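Local coordinates for denovo NTF2 (Synthetic construct, PDB 6W40), which is a designed NTF2-like protein, probably built as a scaffold whose curved sheet and helices enclose a pocket, at residues Lys95-Val107 with Lys111-Arg120. Numbering follows the deposited sequence.
Sequences KSHDEDVELIVIV and KIKKVRIIIR
The carbonyl oxygen of Ile106 takes two backbone N-H groups: Lys113 N at 2.8 Å, nearly in line with the C=O bond, and Lys114 N in a weak bond at 3.4 Å. Two residues thus face one, the classic beta bulge, and the register slips so that Val107 pairs with Ile112. Ile106 N also gives a straight bond to Lys114 O (N-H...O 173°). From there to Glu102 and Ile118 the antiparallel pairing is regular. The hairpin of strands 100-108 and 111-119 lies within the curved sheet of the NTF2-like fold, flanked by strands 81-90 and 35-41. On the face covered by helices 2-18 and 51-65, Val105 CG1 reaches Ile112 CG2 at 3.7 Å. Leu103 lies alongside Ile117, CD2 against CG1 (3.9 Å), while a chi1 of 59° puts Val101 CG1 between the backbone N and the carbonyl carbon and turns CG2 opposite N, toward Ile117 CG2. On the other face the extended Lys114 chain runs beside Ile106, CD on CD1 at 3.7 Å. Arg116 CB packs on Ile104 CB, and the Arg116 guanidinium goes on to a salt bridge with Asp40. Near the C-terminus, Glu99 OE1 touches Ile119 CG2 and is hydrogen-bonded by Trp65.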
ATOM      1  N   LYS A  95       9.282 -20.762   5.684  0.90 66.21           N
ATOM      2  CA  LYS A  95       8.893 -19.708   6.614  0.90 68.41           C
ATOM      3  C   LYS A  95       9.879 -19.558   7.770  0.90 63.79           C
ATOM      4  O   LYS A  95       9.502 -19.117   8.858  0.90 68.79           O
ATOM      5  CB  LYS A  95       7.492 -19.971   7.164  0.90 67.83           C
ATOM      6  CG  LYS A  95       6.483 -20.451   6.138  0.90 68.75           C
ATOM      7  CD  LYS A  95       5.139 -20.717   6.799  0.90 71.01           C
ATOM      8  CE  LYS A  95       4.112 -21.220   5.801  0.90 75.46           C
ATOM      9  NZ  LYS A  95       2.775 -21.373   6.437  0.90 69.05           N
ATOM     10  N   SER A  96      11.147 -19.912   7.550  1.00 70.35           N
ATOM     11  CA  SER A  96      12.124 -19.893   8.635  1.00 62.03           C
ATOM     12  C   SER A  96      12.480 -18.484   9.094  1.00 62.76           C
ATOM     13  O   SER A  96      12.883 -18.311  10.249  1.00 57.85           O
ATOM     14  CB  SER A  96      13.398 -20.627   8.219  1.00 61.14           C
ATOM     15  OG  SER A  96      14.311 -20.716   9.298  1.00 83.04           O
ATOM     16  N   HIS A  97      12.352 -17.479   8.227  1.00 55.06           N
ATOM     17  CA  HIS A  97      12.774 -16.126   8.569  1.00 55.47           C
ATOM     18  C   HIS A  97      11.646 -15.119   8.379  1.00 60.12           C
ATOM     19  O   HIS A  97      11.895 -13.944   8.102  1.00 58.73           O
ATOM     20  CB  HIS A  97      13.996 -15.713   7.749  1.00 59.90           C
ATOM     21  CG  HIS A  97      15.197 -16.576   7.981  1.00 61.44           C
ATOM     22  ND1 HIS A  97      15.310 -17.847   7.461  1.00 70.11           N
ATOM     23  CD2 HIS A  97      16.332 -16.353   8.683  1.00 58.87           C
ATOM     24  CE1 HIS A  97      16.466 -18.369   7.830  1.00 67.49           C
ATOM     25  NE2 HIS A  97      17.105 -17.483   8.573  1.00 69.08           N
ATOM     26  N   ASP A  98      10.399 -15.562   8.530  1.00 53.46           N
ATOM     27  CA  ASP A  98       9.246 -14.667   8.434  1.00 58.35           C
ATOM     28  C   ASP A  98       8.867 -14.181   9.834  1.00 66.90           C
ATOM     29  O   ASP A  98       7.824 -14.517  10.390  1.00 71.12           O
ATOM     30  CB  ASP A  98       8.077 -15.372   7.755  1.00 68.35           C
ATOM     31  CG  ASP A  98       8.403 -15.827   6.347  1.00 65.55           C
ATOM     32  OD1 ASP A  98       9.293 -15.226   5.714  1.00 67.54           O
ATOM     33  OD2 ASP A  98       7.760 -16.785   5.869  1.00 78.33           O
ATOM     34  N   GLU A  99       9.750 -13.372  10.410  1.00 54.43           N
ATOM     35  CA  GLU A  99       9.518 -12.869  11.754  1.00 58.39           C
ATOM     36  C   GLU A  99       8.505 -11.730  11.739  1.00 56.25           C
ATOM     37  O   GLU A  99       8.373 -10.998  10.753  1.00 58.96           O
ATOM     38  CB  GLU A  99      10.829 -12.405  12.390  1.00 53.12           C
ATOM     39  CG  GLU A  99      11.800 -13.539  12.682  1.00 54.62           C
ATOM     40  CD  GLU A  99      13.187 -13.042  13.028  1.00 63.26           C
ATOM     41  OE1 GLU A  99      13.438 -11.831  12.864  1.00 64.46           O
ATOM     42  OE2 GLU A  99      14.026 -13.862  13.460  1.00 72.12           O
ATOM     43  N   ASP A 100       7.774 -11.598  12.843  1.00 45.94           N
ATOM     44  CA  ASP A 100       6.803 -10.522  12.978  1.00 49.43           C
ATOM     45  C   ASP A 100       7.515  -9.179  13.081  1.00 53.74           C
ATOM     46  O   ASP A 100       8.561  -9.059  13.725  1.00 56.33           O
ATOM     47  CB  ASP A 100       5.923 -10.745  14.206  1.00 59.07           C
ATOM     48  CG  ASP A 100       5.058 -11.986  14.088  1.00 67.86           C
ATOM     49  OD1 ASP A 100       5.253 -12.766  13.132  1.00 65.22           O
ATOM     50  OD2 ASP A 100       4.176 -12.178  14.951  1.00 72.14           O
ATOM     51  N   VAL A 101       6.938  -8.163  12.445  1.00 46.22           N
ATOM     52  CA  VAL A 101       7.562  -6.849  12.348  1.00 39.65           C
ATOM     53  C   VAL A 101       6.486  -5.779  12.468  1.00 43.49           C
ATOM     54  O   VAL A 101       5.374  -5.933  11.951  1.00 41.89           O
ATOM     55  CB  VAL A 101       8.354  -6.699  11.029  1.00 47.12           C
ATOM     56  CG1 VAL A 101       7.443  -6.898   9.824  1.00 45.58           C
ATOM     57  CG2 VAL A 101       9.056  -5.349  10.965  1.00 44.28           C
ATOM     58  N   GLU A 102       6.812  -4.703  13.178  1.00 38.21           N
ATOM     59  CA  GLU A 102       5.985  -3.507  13.236  1.00 45.21           C
ATOM     60  C   GLU A 102       6.775  -2.356  12.634  1.00 38.63           C
ATOM     61  O   GLU A 102       7.950  -2.168  12.964  1.00 31.20           O
ATOM     62  CB  GLU A 102       5.570  -3.178  14.672  1.00 35.46           C
ATOM     63  CG  GLU A 102       4.727  -1.917  14.793  1.00 38.91           C
ATOM     64  CD  GLU A 102       4.326  -1.612  16.223  1.00 45.77           C
ATOM     65  OE1 GLU A 102       4.511  -2.485  17.096  1.00 64.83           O
ATOM     66  OE2 GLU A 102       3.826  -0.496  16.474  1.00 50.36           O
ATOM     67  N   LEU A 103       6.139  -1.594  11.748  1.00 39.50           N
ATOM     68  CA  LEU A 103       6.802  -0.491  11.069  1.00 43.31           C
ATOM     69  C   LEU A 103       6.008   0.788  11.279  1.00 35.49           C
ATOM     70  O   LEU A 103       4.782   0.795  11.132  1.00 39.52           O
ATOM     71  CB  LEU A 103       6.967  -0.773   9.573  1.00 43.05           C
ATOM     72  CG  LEU A 103       7.749  -2.042   9.233  1.00 46.83           C
ATOM     73  CD1 LEU A 103       6.801  -3.203   8.968  1.00 48.17           C
ATOM     74  CD2 LEU A 103       8.677  -1.805   8.054  1.00 47.93           C
ATOM     75  N   ILE A 104       6.712   1.863  11.622  1.00 33.82           N
ATOM     76  CA  ILE A 104       6.113   3.176  11.821  1.00 33.59           C
ATOM     77  C   ILE A 104       6.823   4.155  10.901  1.00 39.96           C
ATOM     78  O   ILE A 104       8.041   4.348  11.009  1.00 33.41           O
ATOM     79  CB  ILE A 104       6.200   3.626  13.286  1.00 40.28           C
ATOM     80  CG1 ILE A 104       5.403   2.666  14.170  1.00 37.75           C
ATOM     81  CG2 ILE A 104       5.690   5.053  13.437  1.00 37.86           C
ATOM     82  CD1 ILE A 104       5.708   2.799  15.635  1.00 53.50           C
ATOM     83  N   VAL A 105       6.066   4.766   9.993  1.00 33.94           N
ATOM     84  CA  VAL A 105       6.605   5.678   8.991  1.00 33.59           C
ATOM     85  C   VAL A 105       5.949   7.035   9.185  1.00 33.05           C
ATOM     86  O   VAL A 105       4.718   7.146   9.150  1.00 37.81           O
ATOM     87  CB  VAL A 105       6.373   5.160   7.564  1.00 44.43           C
ATOM     88  CG1 VAL A 105       6.863   6.179   6.544  1.00 43.03           C
ATOM     89  CG2 VAL A 105       7.065   3.820   7.372  1.00 26.26           C
ATOM     90  N   ILE A 106       6.769   8.063   9.383  1.00 34.68           N
ATOM     91  CA  ILE A 106       6.300   9.433   9.555  1.00 28.76           C
ATOM     92  C   ILE A 106       6.611  10.196   8.276  1.00 36.63           C
ATOM     93  O   ILE A 106       7.767  10.241   7.836  1.00 32.72           O
ATOM     94  CB  ILE A 106       6.950  10.106  10.773  1.00 39.04           C
ATOM     95  CG1 ILE A 106       6.629   9.320  12.046  1.00 36.31           C
ATOM     96  CG2 ILE A 106       6.483  11.547  10.897  1.00 37.57           C
ATOM     97  CD1 ILE A 106       7.221   9.922  13.301  1.00 46.20           C
ATOM     98  N   VAL A 107       5.584  10.794   7.681  1.00 35.30           N
ATOM     99  CA  VAL A 107       5.709  11.514   6.420  1.00 35.04           C
ATOM    100  C   VAL A 107       5.565  13.002   6.706  1.00 37.59           C
ATOM    101  O   VAL A 107       4.554  13.440   7.270  1.00 45.36           O
ATOM    102  CB  VAL A 107       4.669  11.041   5.393  1.00 37.34           C
ATOM    103  CG1 VAL A 107       4.772  11.859   4.117  1.00 32.43           C
ATOM    104  CG2 VAL A 107       4.857   9.561   5.101  1.00 31.04           C
ATOM    105  N   LYS A 111       7.899  13.704   2.171  1.00 44.25           N
ATOM    106  CA  LYS A 111       9.087  12.881   2.308  1.00 43.65           C
ATOM    107  C   LYS A 111       9.032  12.105   3.615  1.00 41.65           C
ATOM    108  O   LYS A 111       8.448  12.560   4.603  1.00 41.47           O
ATOM    109  CB  LYS A 111      10.363  13.733   2.253  1.00 40.81           C
ATOM    110  CG  LYS A 111      10.682  14.274   0.867  1.00 46.23           C
ATOM    111  CD  LYS A 111      11.219  13.178  -0.039  1.00 49.45           C
ATOM    112  CE  LYS A 111      11.284  13.627  -1.487  1.00 56.57           C
ATOM    113  NZ  LYS A 111       9.926  13.757  -2.088  1.00 59.07           N
ATOM    114  N   ILE A 112       9.639  10.921   3.606  1.00 42.63           N
ATOM    115  CA  ILE A 112       9.692  10.087   4.802  1.00 37.63           C
ATOM    116  C   ILE A 112      10.704  10.708   5.762  1.00 38.27           C
ATOM    117  O   ILE A 112      11.904  10.737   5.480  1.00 34.46           O
ATOM    118  CB  ILE A 112      10.058   8.638   4.467  1.00 44.16           C
ATOM    119  CG1 ILE A 112       9.042   8.040   3.491  1.00 32.14           C
ATOM    120  CG2 ILE A 112      10.123   7.808   5.734  1.00 34.44           C
ATOM    121  CD1 ILE A 112       9.357   6.617   3.079  1.00 33.52           C
ATOM    122  N   LYS A 113      10.216  11.210   6.897  1.00 37.51           N
ATOM    123  CA  LYS A 113      11.065  11.868   7.881  1.00 28.51           C
ATOM    124  C   LYS A 113      11.554  10.921   8.968  1.00 35.73           C
ATOM    125  O   LYS A 113      12.635  11.140   9.526  1.00 41.78           O
ATOM    126  CB  LYS A 113      10.315  13.043   8.522  1.00 33.50           C
ATOM    127  CG  LYS A 113      11.116  13.815   9.566  1.00 38.89           C
ATOM    128  CD  LYS A 113      12.412  14.369   8.987  1.00 40.03           C
ATOM    129  CE  LYS A 113      13.297  14.961  10.077  1.00 42.35           C
ATOM    130  NZ  LYS A 113      13.752  13.930  11.050  1.00 40.31           N
ATOM    131  N   LYS A 114      10.797   9.871   9.280  1.00 35.45           N
ATOM    132  CA  LYS A 114      11.203   8.943  10.326  1.00 42.19           C
ATOM    133  C   LYS A 114      10.661   7.553  10.027  1.00 37.33           C
ATOM    134  O   LYS A 114       9.509   7.401   9.614  1.00 32.68           O
ATOM    135  CB  LYS A 114      10.719   9.415  11.702  1.00 39.94           C
ATOM    136  CG  LYS A 114      11.226   8.576  12.860  1.00 41.54           C
ATOM    137  CD  LYS A 114      10.752   9.136  14.188  1.00 52.00           C
ATOM    138  CE  LYS A 114      11.329   8.350  15.346  1.00 63.63           C
ATOM    139  NZ  LYS A 114      10.877   8.884  16.659  1.00 81.95           N
ATOM    140  N   VAL A 115      11.506   6.545  10.238  1.00 36.77           N
ATOM    141  CA  VAL A 115      11.124   5.142  10.123  1.00 36.77           C
ATOM    142  C   VAL A 115      11.515   4.439  11.413  1.00 30.36           C
ATOM    143  O   VAL A 115      12.641   4.599  11.894  1.00 33.93           O
ATOM    144  CB  VAL A 115      11.796   4.452   8.920  1.00 35.42           C
ATOM    145  CG1 VAL A 115      11.400   2.981   8.863  1.00 26.13           C
ATOM    146  CG2 VAL A 115      11.431   5.151   7.627  1.00 29.62           C
ATOM    147  N   ARG A 116      10.587   3.670  11.975  1.00 32.86           N
ATOM    148  CA  ARG A 116      10.870   2.814  13.119  1.00 32.86           C
ATOM    149  C   ARG A 116      10.505   1.384  12.758  1.00 34.92           C
ATOM    150  O   ARG A 116       9.432   1.137  12.197  1.00 33.03           O
ATOM    151  CB  ARG A 116      10.108   3.259  14.369  1.00 37.35           C
ATOM    152  CG  ARG A 116      10.434   2.407  15.587  1.00 45.40           C
ATOM    153  CD  ARG A 116       9.800   2.936  16.861  1.00 50.28           C
ATOM    154  NE  ARG A 116      10.281   2.204  18.030  1.00 41.31           N
ATOM    155  CZ  ARG A 116       9.872   2.422  19.275  1.00 42.24           C
ATOM    156  NH1 ARG A 116       8.966   3.356  19.525  1.00 46.53           N
ATOM    157  NH2 ARG A 116      10.370   1.704  20.272  1.00 46.72           N
ATOM    158  N   ILE A 117      11.395   0.450  13.076  1.00 36.63           N
ATOM    159  CA  ILE A 117      11.197  -0.961  12.773  1.00 33.20           C
ATOM    160  C   ILE A 117      11.479  -1.759  14.037  1.00 41.40           C
ATOM    161  O   ILE A 117      12.560  -1.636  14.626  1.00 37.21           O
ATOM    162  CB  ILE A 117      12.092  -1.430  11.614  1.00 37.78           C
ATOM    163  CG1 ILE A 117      11.652  -0.750  10.313  1.00 40.07           C
ATOM    164  CG2 ILE A 117      12.045  -2.945  11.482  1.00 40.31           C
ATOM    165  CD1 ILE A 117      12.463  -1.135   9.102  1.00 26.09           C
ATOM    166  N   ILE A 118      10.508  -2.568  14.454  1.00 36.45           N
ATOM    167  CA  ILE A 118      10.604  -3.376  15.663  1.00 46.47           C
ATOM    168  C   ILE A 118      10.402  -4.831  15.267  1.00 44.59           C
ATOM    169  O   ILE A 118       9.367  -5.184  14.689  1.00 41.53           O
ATOM    170  CB  ILE A 118       9.576  -2.944  16.720  1.00 38.72           C
ATOM    171  CG1 ILE A 118       9.757  -1.464  17.057  1.00 38.48           C
ATOM    172  CG2 ILE A 118       9.705  -3.802  17.970  1.00 35.28           C
ATOM    173  CD1 ILE A 118       8.645  -0.888  17.897  1.00 46.33           C
ATOM    174  N   ILE A 119      11.388  -5.669  15.573  1.00 33.35           N
ATOM    175  CA  ILE A 119      11.357  -7.086  15.237  1.00 47.22           C
ATOM    176  C   ILE A 119      11.489  -7.885  16.524  1.00 48.06           C
ATOM    177  O   ILE A 119      12.435  -7.679  17.294  1.00 48.05           O
ATOM    178  CB  ILE A 119      12.475  -7.461  14.249  1.00 49.48           C
ATOM    179  CG1 ILE A 119      12.411  -6.572  13.005  1.00 50.20           C
ATOM    180  CG2 ILE A 119      12.369  -8.925  13.861  1.00 52.70           C
ATOM    181  CD1 ILE A 119      13.524  -6.835  12.017  1.00 45.96           C
ATOM    182  N   ARG A 120      10.543  -8.789  16.756  1.00 58.42           N
ATOM    183  CA  ARG A 120      10.617  -9.693  17.897  1.00 70.18           C
ATOM    184  C   ARG A 120      10.784 -11.133  17.425  1.00 79.63           C
ATOM    185  O   ARG A 120      10.364 -11.488  16.323  1.00 71.12           O
ATOM    186  CB  ARG A 120       9.369  -9.573  18.775  1.00 69.43           C
ATOM    187  CG  ARG A 120       9.145  -8.196  19.378  1.00 63.69           C
ATOM    188  CD  ARG A 120       8.317  -8.299  20.651  1.00 54.97           C
ATOM    189  NE  ARG A 120       7.183  -9.206  20.492  1.00 61.06           N
ATOM    190  CZ  ARG A 120       6.450  -9.667  21.500  1.00 57.77           C
ATOM    191  NH1 ARG A 120       6.734  -9.310  22.744  1.00 63.47           N
ATOM    192  NH2 ARG A 120       5.435 -10.489  21.264  1.00 65.55           N
ATOM    193  OXT ARG A 120      11.341 -11.973  18.131  1.00 89.13           O
TER